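Local coordinates for fibronectin type III domain-containing protein (Simiduia agarivorans, PDB 6P2K), which probably hydrolyses the backbone of xyloglucan as a family 74 glycoside hydrolase, this chain being the beta-propeller part of a longer protein, at residues Ile116-Trp121 against Gly139-Ser144; Val383-Thr388 against Ser433-Arg438; Ala502-Pro507 against Gly549-Val554; Ala612-Asp617 against Phe634-Gly639. All blocks are in the same frame, centred on the assembly; numbering follows the deposited sequence.

Interaction 1 (Ile116-Trp121 against Gly139-Ser144); sequences IAAPGW and GQVFVS
Phe-142, Pro-119 and Ile-116 carry the contact between strands 116-119 and 139-144, which run antiparallel at 159°. Phe-142 and Ala-117 point to the same face of the sheet, and CG of Phe-142 stands beside its own backbone N, anti to the carbonyl carbon (chi1 -62°). There CE2 of Phe-142 meets CG of Pro-119 at 3.8 Å, the two side chains crossing at about a right angle. The carbonyl O of Ala-117 lies at the ring's edge, near its plane, and sits 3.4 Å from CB of Phe-142. That oxygen is also fixed by the backbone, accepting Phe-142 N at 2.8 Å, while Ala-117 N gives its hydrogen to Phe-142 O at 2.6 Å. Two residues on, Pro-119 has no N-H to donate and meets Gln-140 through its ring, CD lying 3.1 Å from Gln-140 O. On the other face Ile-116 and Val-143 form a non-hydrogen-bonded pair. CG2 of Ile-116, anti to the backbone N, presses against CG1 of Val-141 at 3.5 Å, a tight carbon contact, while its CG1 lies 4.2 Å from CG2 of Val-143. These are the two inner strands of a four-stranded antiparallel meander, a propeller blade. Strand 102-108 bonds to the backbone of 116-119, and strand 152-155 flanks 139-144, with Thr-153 touching Phe-142. Strand 166-171 of the next sheet packs on Ile-116 and Ala-118 through Val-169.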
loop_
_atom_site.group_PDB
_atom_site.type_symbol
_atom_site.label_atom_id
_atom_site.label_comp_id
_atom_site.label_asym_id
_atom_site.label_seq_id
_atom_site.Cartn_x
_atom_site.Cartn_y
_atom_site.Cartn_z
ATOM N N ILE B 116 -54.926 13.208 -41.350
ATOM C CA ILE B 116 -53.940 13.337 -42.413
ATOM C C ILE B 116 -52.733 12.489 -42.036
ATOM O O ILE B 116 -52.184 12.635 -40.937
ATOM C CB ILE B 116 -53.532 14.804 -42.640
ATOM C CG1 ILE B 116 -54.704 15.605 -43.209
ATOM C CG2 ILE B 116 -52.326 14.887 -43.556
ATOM C CD1 ILE B 116 -54.406 17.073 -43.396
ATOM N N ALA B 117 -52.339 11.591 -42.934
ATOM C CA ALA B 117 -51.129 10.795 -42.779
ATOM C C ALA B 117 -50.173 11.177 -43.897
ATOM O O ALA B 117 -50.524 11.078 -45.077
ATOM C CB ALA B 117 -51.435 9.296 -42.806
ATOM N N ALA B 118 -48.976 11.618 -43.527
ATOM C CA ALA B 118 -48.039 12.157 -44.495
ATOM C C ALA B 118 -46.869 11.209 -44.699
ATOM O O ALA B 118 -46.249 10.779 -43.717
ATOM C CB ALA B 118 -47.525 13.525 -44.036
ATOM N N PRO B 119 -46.559 10.848 -45.943
ATOM C CA PRO B 119 -45.352 10.057 -46.205
ATOM C C PRO B 119 -44.108 10.739 -45.656
ATOM O O PRO B 119 -43.957 11.959 -45.737
ATOM C CB PRO B 119 -45.317 9.974 -47.734
ATOM C CG PRO B 119 -46.747 10.044 -48.128
ATOM C CD PRO B 119 -47.414 10.963 -47.135
ATOM N N GLY B 120 -43.215 9.941 -45.090
ATOM C CA GLY B 120 -41.997 10.492 -44.528
ATOM C C GLY B 120 -41.174 9.416 -43.860
ATOM O O GLY B 120 -41.623 8.282 -43.661
ATOM N N TRP B 121 -39.943 9.804 -43.505
ATOM C CA TRP B 121 -39.046 8.869 -42.818
ATOM C C TRP B 121 -37.999 9.579 -41.969
ATOM O O TRP B 121 -36.938 8.991 -41.732
ATOM C CB TRP B 121 -38.361 7.960 -43.839
ATOM C CG TRP B 121 -37.622 8.725 -44.893
ATOM C CD1 TRP B 121 -36.314 9.102 -44.863
ATOM C CD2 TRP B 121 -38.155 9.220 -46.129
ATOM N NE1 TRP B 121 -35.993 9.793 -46.007
ATOM C CE2 TRP B 121 -37.107 9.881 -46.799
ATOM C CE3 TRP B 121 -39.413 9.164 -46.734
ATOM C CZ2 TRP B 121 -37.280 10.482 -48.045
ATOM C CZ3 TRP B 121 -39.583 9.761 -47.969
ATOM C CH2 TRP B 121 -38.521 10.411 -48.611
ATOM N N GLY B 139 -44.738 14.682 -54.239
ATOM C CA GLY B 139 -45.210 15.046 -52.918
ATOM C C GLY B 139 -46.661 14.641 -52.761
ATOM O O GLY B 139 -47.524 15.087 -53.537
ATOM N N GLN B 140 -46.951 13.789 -51.782
ATOM C CA GLN B 140 -48.295 13.262 -51.613
ATOM C C GLN B 140 -48.625 13.155 -50.134
ATOM O O GLN B 140 -47.748 13.202 -49.269
ATOM C CB GLN B 140 -48.452 11.899 -52.298
ATOM C CG GLN B 140 -48.622 12.000 -53.801
ATOM C CD GLN B 140 -48.909 10.664 -54.442
ATOM O OE1 GLN B 140 -48.340 9.643 -54.056
ATOM N NE2 GLN B 140 -49.804 10.659 -55.425
ATOM N N VAL B 141 -49.918 13.006 -49.859
ATOM C CA VAL B 141 -50.452 13.005 -48.502
ATOM C C VAL B 141 -51.711 12.151 -48.485
ATOM O O VAL B 141 -52.575 12.288 -49.357
ATOM C CB VAL B 141 -50.747 14.440 -48.014
ATOM C CG1 VAL B 141 -51.860 14.439 -46.982
ATOM C CG2 VAL B 141 -49.488 15.083 -47.438
ATOM N N PHE B 142 -51.815 11.261 -47.502
ATOM C CA PHE B 142 -53.010 10.445 -47.329
ATOM C C PHE B 142 -53.958 11.132 -46.357
ATOM O O PHE B 142 -53.559 11.513 -45.251
ATOM C CB PHE B 142 -52.648 9.048 -46.823
ATOM C CG PHE B 142 -51.779 8.272 -47.767
ATOM C CD1 PHE B 142 -52.342 7.503 -48.773
ATOM C CD2 PHE B 142 -50.399 8.312 -47.651
ATOM C CE1 PHE B 142 -51.543 6.787 -49.643
ATOM C CE2 PHE B 142 -49.596 7.599 -48.520
ATOM C CZ PHE B 142 -50.168 6.835 -49.516
ATOM N N VAL B 143 -55.211 11.292 -46.772
ATOM C CA VAL B 143 -56.222 11.982 -45.982
ATOM C C VAL B 143 -57.425 11.063 -45.826
ATOM O O VAL B 143 -57.761 10.301 -46.740
ATOM C CB VAL B 143 -56.627 13.324 -46.631
ATOM C CG1 VAL B 143 -57.120 13.101 -48.051
ATOM C CG2 VAL B 143 -57.677 14.045 -45.796
ATOM N N SER B 144 -58.062 11.122 -44.658
ATOM C CA SER B 144 -59.255 10.339 -44.374
ATOM C C SER B 144 -60.297 11.230 -43.716
ATOM O O SER B 144 -59.975 12.017 -42.820
ATOM C CB SER B 144 -58.938 9.145 -43.462
ATOM O OG SER B 144 -60.042 8.829 -42.630
#

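Interaction 2 (Val383-Thr388 against Ser433-Arg438); sequences VNWYGT and SNMQHR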
loop_
_atom_site.group_PDB
_atom_site.type_symbol
_atom_site.label_atom_id
_atom_site.label_comp_id
_atom_site.label_asym_id
_atom_site.label_seq_id
_atom_site.Cartn_x
_atom_site.Cartn_y
_atom_site.Cartn_z
ATOM N N VAL B 383 -19.659 2.976 -9.444
ATOM C CA VAL B 383 -18.451 2.771 -10.229
ATOM C C VAL B 383 -17.627 4.047 -10.123
ATOM O O VAL B 383 -18.099 5.127 -10.498
ATOM C CB VAL B 383 -18.775 2.452 -11.697
ATOM C CG1 VAL B 383 -17.493 2.340 -12.521
ATOM C CG2 VAL B 383 -19.605 1.181 -11.793
ATOM N N ASN B 384 -16.409 3.928 -9.606
ATOM C CA ASN B 384 -15.512 5.072 -9.501
ATOM C C ASN B 384 -14.818 5.280 -10.842
ATOM O O ASN B 384 -14.126 4.381 -11.330
ATOM C CB ASN B 384 -14.489 4.844 -8.389
ATOM C CG ASN B 384 -13.841 6.131 -7.911
ATOM O OD1 ASN B 384 -13.743 7.108 -8.655
ATOM N ND2 ASN B 384 -13.393 6.137 -6.661
ATOM N N TRP B 385 -15.008 6.454 -11.444
ATOM C CA TRP B 385 -14.403 6.732 -12.741
ATOM C C TRP B 385 -14.238 8.233 -12.924
ATOM O O TRP B 385 -15.210 8.987 -12.792
ATOM C CB TRP B 385 -15.247 6.155 -13.881
ATOM C CG TRP B 385 -14.492 6.046 -15.165
ATOM C CD1 TRP B 385 -14.710 6.753 -16.310
ATOM C CD2 TRP B 385 -13.381 5.184 -15.431
ATOM N NE1 TRP B 385 -13.808 6.380 -17.275
ATOM C CE2 TRP B 385 -12.979 5.418 -16.759
ATOM C CE3 TRP B 385 -12.687 4.236 -14.673
ATOM C CZ2 TRP B 385 -11.915 4.737 -17.347
ATOM C CZ3 TRP B 385 -11.632 3.561 -15.258
ATOM C CH2 TRP B 385 -11.257 3.814 -16.582
ATOM N N TYR B 386 -13.009 8.658 -13.234
ATOM C CA TYR B 386 -12.717 10.056 -13.558
ATOM C C TYR B 386 -13.067 10.982 -12.392
ATOM O O TYR B 386 -13.660 12.046 -12.577
ATOM C CB TYR B 386 -13.448 10.477 -14.837
ATOM C CG TYR B 386 -12.823 11.633 -15.589
ATOM C CD1 TYR B 386 -11.520 11.556 -16.072
ATOM C CD2 TYR B 386 -13.546 12.797 -15.829
ATOM C CE1 TYR B 386 -10.952 12.613 -16.767
ATOM C CE2 TYR B 386 -12.988 13.857 -16.521
ATOM C CZ TYR B 386 -11.692 13.760 -16.987
ATOM O OH TYR B 386 -11.136 14.814 -17.677
ATOM N N GLY B 387 -12.706 10.567 -11.179
ATOM C CA GLY B 387 -12.942 11.374 -9.997
ATOM C C GLY B 387 -14.385 11.495 -9.562
ATOM O O GLY B 387 -14.700 12.373 -8.753
ATOM N N THR B 388 -15.273 10.644 -10.069
ATOM C CA THR B 388 -16.682 10.677 -9.709
ATOM C C THR B 388 -17.167 9.243 -9.543
ATOM O O THR B 388 -16.667 8.325 -10.199
ATOM C CB THR B 388 -17.505 11.438 -10.772
ATOM O OG1 THR B 388 -17.228 12.841 -10.672
ATOM C CG2 THR B 388 -19.005 11.228 -10.595
ATOM N N SER B 433 -22.965 -0.553 -16.158
ATOM C CA SER B 433 -22.210 0.671 -16.372
ATOM C C SER B 433 -21.311 0.458 -17.581
ATOM O O SER B 433 -20.753 -0.627 -17.759
ATOM C CB SER B 433 -21.364 1.047 -15.148
ATOM O OG SER B 433 -20.554 2.179 -15.424
ATOM N N ASN B 434 -21.182 1.487 -18.417
ATOM C CA ASN B 434 -20.215 1.450 -19.510
ATOM C C ASN B 434 -19.208 2.591 -19.405
ATOM O O ASN B 434 -18.529 2.909 -20.387
ATOM C CB ASN B 434 -20.925 1.456 -20.870
ATOM C CG ASN B 434 -21.416 2.836 -21.293
ATOM O OD1 ASN B 434 -21.682 3.707 -20.467
ATOM N ND2 ASN B 434 -21.532 3.036 -22.599
ATOM N N MET B 435 -19.086 3.197 -18.218
ATOM C CA MET B 435 -18.216 4.357 -18.050
ATOM C C MET B 435 -16.752 4.018 -18.309
ATOM O O MET B 435 -15.987 4.885 -18.745
ATOM C CB MET B 435 -18.379 4.939 -16.644
ATOM C CG MET B 435 -19.749 5.550 -16.360
ATOM S SD MET B 435 -20.187 6.930 -17.445
ATOM C CE MET B 435 -18.901 8.110 -17.042
ATOM N N GLN B 436 -16.340 2.771 -18.056
ATOM C CA GLN B 436 -14.935 2.413 -18.222
ATOM C C GLN B 436 -14.494 2.361 -19.680
ATOM O O GLN B 436 -13.289 2.262 -19.933
ATOM C CB GLN B 436 -14.639 1.074 -17.535
ATOM C CG GLN B 436 -14.734 1.136 -16.009
ATOM C CD GLN B 436 -14.045 -0.031 -15.306
ATOM O OE1 GLN B 436 -13.461 -0.909 -15.943
ATOM N NE2 GLN B 436 -14.112 -0.038 -13.977
ATOM N N HIS B 437 -15.415 2.435 -20.644
ATOM C CA HIS B 437 -14.999 2.501 -22.040
ATOM C C HIS B 437 -14.509 3.889 -22.432
ATOM O O HIS B 437 -13.855 4.032 -23.472
ATOM C CB HIS B 437 -16.140 2.045 -22.961
ATOM C CG HIS B 437 -16.971 3.158 -23.524
ATOM N ND1 HIS B 437 -18.081 3.661 -22.874
ATOM C CD2 HIS B 437 -16.884 3.836 -24.694
ATOM C CE1 HIS B 437 -18.627 4.612 -23.610
ATOM N NE2 HIS B 437 -17.920 4.739 -24.719
ATOM N N ARG B 438 -14.775 4.899 -21.606
ATOM C CA ARG B 438 -14.316 6.262 -21.854
ATOM C C ARG B 438 -12.958 6.434 -21.184
ATOM O O ARG B 438 -12.871 6.708 -19.984
ATOM C CB ARG B 438 -15.345 7.264 -21.344
ATOM C CG ARG B 438 -16.785 6.811 -21.574
ATOM C CD ARG B 438 -17.792 7.932 -21.364
ATOM N NE ARG B 438 -17.971 8.738 -22.569
ATOM C CZ ARG B 438 -18.986 8.601 -23.417
ATOM N NH1 ARG B 438 -19.919 7.680 -23.208
ATOM N NH2 ARG B 438 -19.059 9.385 -24.481
#
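Ser-433 opens the contact by setting its CB 3.8 Å from CG2 of Val-383, at the start of the loop that follows strand 431-432 and faces strand 381-385. At Met-435 the chain enters a 3-10 turn and meets the indole of Trp-385. The Met-435 carbonyl O lies over one face of the ring system, 3.0 Å from Trp-385 NE1, but at an angle too poor for a hydrogen bond. Gln-436 adds a CH-pi contact to the same face, its CA 4.0 Å from the centroid of the six-membered ring and 18° off the normal. Its CG lies 3.9 Å from Trp-385 CE3, and its amide, turned 23° from the indole plane, reaches on to Lys-482 through OE1. Arg-438 closes the walk with its carbonyl O, which accepts Trp-385 NE1 at 2.9 Å and lies in the ring plane. An alanine in place of Trp-385 would probably leave Arg-438 O without this donor and open a gap beside Met-435 and Gln-436. The chemistry is thus that of an indole held by its face and its N-H: the in-plane bond, together with the packing on one face, probably limits the ring's rotation, and backbone atoms, more than side chains, do the gripping.

Interaction 3 (Ala502-Pro507 against Gly549-Val554); sequences AKAGLP and GETLPV
Lys-503 and Thr-551 cross obliquely, the lysine chain running extended past the threonine methyl, with its CG 3.8 Å from Thr-551 CG2. A final bend (chi4 68°) turns NZ to Thr-551 OG1, a hydrogen bond of 3.0 Å. The same hydroxyl is bonded to Ser-380 O of a neighbouring subunit, and a water links NZ to Glu-550 O. Ala-504 points at the opposing chain, its CB 3.6 Å from Thr-551 CG2 and 3.4 Å from Leu-552 O. This presentation comes from two overlapping beta turns, type II over 502-505 and type I' over 503-506, in the loop leading from strand 493-496 of one propeller blade to strand 511-516 of the next. The partner 549-554 leaves helix 539-547 through a Schellman motif at Gly-549 and leads into strand 555-559, on the outer edge of that next blade. Val-554 faces the turn, its N bonding in the carbonyl plane to Ala-504 O at 2.9 Å. CG2 of Val-554, between the backbone N and the carbonyl carbon, lies 3.4 Å from that oxygen and 4.1 Å from Leu-506 CB, while CG1 approaches Ala-504 CB at 4.0 Å. Tyr-534 and Ala-497 pack against both Leu-506 and Val-554.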
loop_
_atom_site.group_PDB
_atom_site.type_symbol
_atom_site.label_atom_id
_atom_site.label_comp_id
_atom_site.label_asym_id
_atom_site.label_seq_id
_atom_site.Cartn_x
_atom_site.Cartn_y
_atom_site.Cartn_z
ATOM N N ALA B 502 0.359 -1.467 -33.537
ATOM C CA ALA B 502 0.648 -2.901 -33.614
ATOM C C ALA B 502 1.411 -3.391 -32.382
ATOM O O ALA B 502 2.444 -4.057 -32.484
ATOM C CB ALA B 502 1.407 -3.237 -34.900
ATOM N N LYS B 503 0.891 -3.042 -31.208
ATOM C CA LYS B 503 1.473 -3.497 -29.953
ATOM C C LYS B 503 1.545 -5.019 -29.926
ATOM O O LYS B 503 0.636 -5.706 -30.402
ATOM C CB LYS B 503 0.635 -2.974 -28.786
ATOM C CG LYS B 503 1.059 -3.440 -27.406
ATOM C CD LYS B 503 0.092 -2.891 -26.358
ATOM C CE LYS B 503 0.569 -3.164 -24.942
ATOM N NZ LYS B 503 1.806 -2.392 -24.623
ATOM N N ALA B 504 2.650 -5.541 -29.391
ATOM C CA ALA B 504 2.910 -6.977 -29.283
ATOM C C ALA B 504 2.994 -7.663 -30.642
ATOM O O ALA B 504 2.930 -8.895 -30.723
ATOM C CB ALA B 504 1.861 -7.678 -28.408
ATOM N N GLY B 505 3.150 -6.896 -31.718
ATOM C CA GLY B 505 3.178 -7.493 -33.037
ATOM C C GLY B 505 1.831 -7.914 -33.583
ATOM O O GLY B 505 1.782 -8.549 -34.640
ATOM N N LEU B 506 0.737 -7.596 -32.894
ATOM C CA LEU B 506 -0.593 -7.883 -33.419
ATOM C C LEU B 506 -1.006 -6.772 -34.377
ATOM O O LEU B 506 -1.038 -5.605 -33.974
ATOM C CB LEU B 506 -1.602 -8.012 -32.286
ATOM C CG LEU B 506 -3.037 -8.392 -32.672
ATOM C CD1 LEU B 506 -3.104 -9.819 -33.195
ATOM C CD2 LEU B 506 -3.977 -8.209 -31.484
ATOM N N PRO B 507 -1.318 -7.080 -35.635
ATOM C CA PRO B 507 -1.600 -6.025 -36.617
ATOM C C PRO B 507 -2.932 -5.333 -36.357
ATOM O O PRO B 507 -3.731 -5.729 -35.505
ATOM C CB PRO B 507 -1.609 -6.777 -37.952
ATOM C CG PRO B 507 -1.974 -8.171 -37.584
ATOM C CD PRO B 507 -1.368 -8.423 -36.233
ATOM N N GLY B 549 5.538 -2.763 -17.334
ATOM C CA GLY B 549 5.712 -1.767 -18.374
ATOM C C GLY B 549 6.377 -2.313 -19.616
ATOM O O GLY B 549 7.120 -1.590 -20.285
ATOM N N GLU B 550 6.147 -3.587 -19.928
ATOM C CA GLU B 550 6.738 -4.244 -21.085
ATOM C C GLU B 550 5.633 -4.931 -21.876
ATOM O O GLU B 550 4.458 -4.902 -21.497
ATOM C CB GLU B 550 7.820 -5.246 -20.661
ATOM C CG GLU B 550 9.055 -4.604 -20.041
ATOM C CD GLU B 550 9.841 -3.754 -21.026
ATOM O OE1 GLU B 550 10.523 -2.806 -20.581
ATOM O OE2 GLU B 550 9.783 -4.033 -22.241
ATOM N N THR B 551 6.010 -5.557 -22.987
ATOM C CA THR B 551 5.038 -6.212 -23.850
ATOM C C THR B 551 5.600 -7.533 -24.343
ATOM O O THR B 551 6.709 -7.578 -24.880
ATOM C CB THR B 551 4.661 -5.327 -25.042
ATOM O OG1 THR B 551 4.357 -4.008 -24.577
ATOM C CG2 THR B 551 3.445 -5.898 -25.750
ATOM N N LEU B 552 4.842 -8.587 -24.153
ATOM C CA LEU B 552 5.166 -9.909 -24.673
ATOM C C LEU B 552 4.538 -10.081 -26.049
ATOM O O LEU B 552 3.329 -9.869 -26.198
ATOM C CB LEU B 552 4.652 -10.991 -23.738
ATOM C CG LEU B 552 4.899 -12.428 -24.186
ATOM C CD1 LEU B 552 6.344 -12.825 -23.913
ATOM C CD2 LEU B 552 3.936 -13.371 -23.487
ATOM N N PRO B 553 5.311 -10.444 -27.074
ATOM C CA PRO B 553 4.733 -10.587 -28.416
ATOM C C PRO B 553 3.660 -11.662 -28.457
ATOM O O PRO B 553 3.712 -12.651 -27.722
ATOM C CB PRO B 553 5.938 -10.976 -29.284
ATOM C CG PRO B 553 7.127 -10.492 -28.523
ATOM C CD PRO B 553 6.768 -10.652 -27.074
ATOM N N VAL B 554 2.670 -11.453 -29.324
ATOM C CA VAL B 554 1.713 -12.505 -29.645
ATOM C C VAL B 554 2.399 -13.475 -30.598
ATOM O O VAL B 554 3.518 -13.221 -31.059
ATOM C CB VAL B 554 0.420 -11.944 -30.264
ATOM C CG1 VAL B 554 -0.253 -10.966 -29.312
ATOM C CG2 VAL B 554 0.715 -11.279 -31.602
HETATM O O HOH W 1 2.441 -3.370 -22.080
HETATM O O HOH W 2 4.586 -11.129 -32.820
#

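Interaction 4 (Ala612-Asp617 against Phe634-Gly639); sequences ASSGWD and FAKGGG
Ser-614 and Lys-636 face each other as an antiparallel hydrogen-bonded pair. Ser-614 N reaches Lys-636 O at 3.0 Å, and Lys-636 N reaches Ser-614 O at 3.1 Å. The next pair, Ser-613 with Gly-637, is non-hydrogen-bonded; beyond it Gly-638 N makes a weak, bent bond to Ala-612 O, and a water joins Ala-612 N to Gly-638 O. Gly-637 to Gly-639 all have positive phi, and at Gly-638 and Gly-639 a CB would be jammed against the preceding carbonyl. Among the side chains, Lys-636 starts with CG between its backbone N and carbonyl carbon, where chi1 81° sets CG 3.3 Å from Ser-614 OG; farther along the chain CE lies 3.3 Å from the same oxygen. Its NZ goes on to bond Asn-646. Ala-635 sets its CB 3.7 Å from Ser-613 CB and 3.4 Å from Ser-614 O. Replacing Lys-636 by an alanine would probably leave Asn-646 without this partner and uncover the side of Ser-614 OG. The chain turns a corner in each segment, at 616-617 and at 635-636. Strands 618-625 and 628-634 belong to the next sheet, and the short strand 637-638 comes back to pair with 605-615, adding a fifth strand to the edge of a four-stranded antiparallel meander, the unit of a beta-propeller.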
loop_
_atom_site.group_PDB
_atom_site.type_symbol
_atom_site.label_atom_id
_atom_site.label_comp_id
_atom_site.label_asym_id
_atom_site.label_seq_id
_atom_site.Cartn_x
_atom_site.Cartn_y
_atom_site.Cartn_z
ATOM N N ALA B 612 -16.985 -26.008 -47.544
ATOM C CA ALA B 612 -17.093 -24.910 -48.504
ATOM C C ALA B 612 -18.405 -24.157 -48.272
ATOM O O ALA B 612 -19.312 -24.135 -49.105
ATOM C CB ALA B 612 -16.992 -25.434 -49.930
ATOM N N SER B 613 -18.493 -23.539 -47.096
ATOM C CA SER B 613 -19.636 -22.728 -46.712
ATOM C C SER B 613 -19.336 -21.256 -47.003
ATOM O O SER B 613 -18.269 -20.902 -47.515
ATOM C CB SER B 613 -19.980 -22.950 -45.236
ATOM O OG SER B 613 -18.806 -22.992 -44.446
ATOM N N SER B 614 -20.300 -20.393 -46.686
ATOM C CA SER B 614 -20.131 -18.958 -46.879
ATOM C C SER B 614 -21.213 -18.216 -46.103
ATOM O O SER B 614 -22.153 -18.815 -45.575
ATOM C CB SER B 614 -20.170 -18.585 -48.364
ATOM O OG SER B 614 -21.406 -18.953 -48.949
ATOM N N GLY B 615 -21.071 -16.891 -46.050
ATOM C CA GLY B 615 -21.990 -16.043 -45.315
ATOM C C GLY B 615 -21.268 -15.089 -44.386
ATOM O O GLY B 615 -20.344 -15.496 -43.676
ATOM N N TRP B 616 -21.678 -13.816 -44.372
ATOM C CA TRP B 616 -20.952 -12.812 -43.596
ATOM C C TRP B 616 -21.029 -13.078 -42.097
ATOM O O TRP B 616 -20.099 -12.728 -41.359
ATOM C CB TRP B 616 -21.485 -11.413 -43.913
ATOM C CG TRP B 616 -20.791 -10.308 -43.155
ATOM C CD1 TRP B 616 -21.360 -9.441 -42.262
ATOM C CD2 TRP B 616 -19.404 -9.953 -43.229
ATOM N NE1 TRP B 616 -20.411 -8.571 -41.777
ATOM C CE2 TRP B 616 -19.203 -8.864 -42.355
ATOM C CE3 TRP B 616 -18.313 -10.448 -43.951
ATOM C CZ2 TRP B 616 -17.955 -8.264 -42.182
ATOM C CZ3 TRP B 616 -17.074 -9.854 -43.777
ATOM C CH2 TRP B 616 -16.906 -8.774 -42.896
ATOM N N ASP B 617 -22.113 -13.695 -41.627
ATOM C CA ASP B 617 -22.290 -13.988 -40.209
ATOM C C ASP B 617 -22.307 -15.490 -39.936
ATOM O O ASP B 617 -22.898 -15.946 -38.956
ATOM C CB ASP B 617 -23.560 -13.322 -39.686
ATOM C CG ASP B 617 -23.440 -11.807 -39.637
ATOM O OD1 ASP B 617 -22.582 -11.297 -38.879
ATOM O OD2 ASP B 617 -24.190 -11.127 -40.369
ATOM N N PHE B 634 -23.371 -22.934 -38.984
ATOM C CA PHE B 634 -24.557 -22.184 -39.388
ATOM C C PHE B 634 -24.121 -21.251 -40.507
ATOM O O PHE B 634 -23.412 -20.269 -40.260
ATOM C CB PHE B 634 -25.160 -21.412 -38.217
ATOM C CG PHE B 634 -26.307 -20.513 -38.602
ATOM C CD1 PHE B 634 -27.355 -20.989 -39.375
ATOM C CD2 PHE B 634 -26.337 -19.191 -38.178
ATOM C CE1 PHE B 634 -28.409 -20.162 -39.723
ATOM C CE2 PHE B 634 -27.388 -18.359 -38.520
ATOM C CZ PHE B 634 -28.427 -18.844 -39.293
ATOM N N ALA B 635 -24.526 -21.567 -41.731
ATOM C CA ALA B 635 -24.019 -20.888 -42.913
ATOM C C ALA B 635 -24.862 -21.323 -44.101
ATOM O O ALA B 635 -25.728 -22.193 -43.986
ATOM C CB ALA B 635 -22.539 -21.212 -43.153
ATOM N N LYS B 636 -24.602 -20.705 -45.246
ATOM C CA LYS B 636 -25.140 -21.177 -46.511
ATOM C C LYS B 636 -24.076 -21.977 -47.252
ATOM O O LYS B 636 -22.885 -21.909 -46.942
ATOM C CB LYS B 636 -25.637 -20.009 -47.374
ATOM C CG LYS B 636 -24.564 -19.274 -48.159
ATOM C CD LYS B 636 -25.169 -18.124 -48.957
ATOM C CE LYS B 636 -24.280 -17.704 -50.120
ATOM N NZ LYS B 636 -25.006 -17.800 -51.426
ATOM N N GLY B 637 -24.526 -22.759 -48.229
ATOM C CA GLY B 637 -23.608 -23.549 -49.028
ATOM C C GLY B 637 -23.163 -24.824 -48.327
ATOM O O GLY B 637 -23.878 -25.403 -47.506
ATOM N N GLY B 638 -21.951 -25.259 -48.664
ATOM C CA GLY B 638 -21.403 -26.494 -48.142
ATOM C C GLY B 638 -20.896 -27.410 -49.236
ATOM O O GLY B 638 -20.087 -28.308 -48.978
ATOM N N GLY B 639 -21.366 -27.197 -50.463
ATOM C CA GLY B 639 -20.915 -27.969 -51.593
ATOM C C GLY B 639 -21.972 -28.921 -52.112
ATOM O O GLY B 639 -23.131 -28.893 -51.683
HETATM O O HOH W 3 -17.657 -28.754 -48.560
#

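How the interactions relate
The four contacts follow one another along the chain and none touches another. Interaction 1 lies far from the rest, its centre 46 Å from that of interaction 2 and on the opposite side of the chain's centre, as it is from interaction 3, 58 Å away. Interactions 2 and 3 are the closest pair by centres, 26 Å apart, and both have residues within reach of neighbouring subunits, unlike 1 and 4. Nearest atoms of interactions 3 and 4 are about 15 Å apart. Interaction 3 is the one near bound metal, with the side chain of Leu-552 about 8 Å from a zinc ion; the others lie away from the annotated zinc sites.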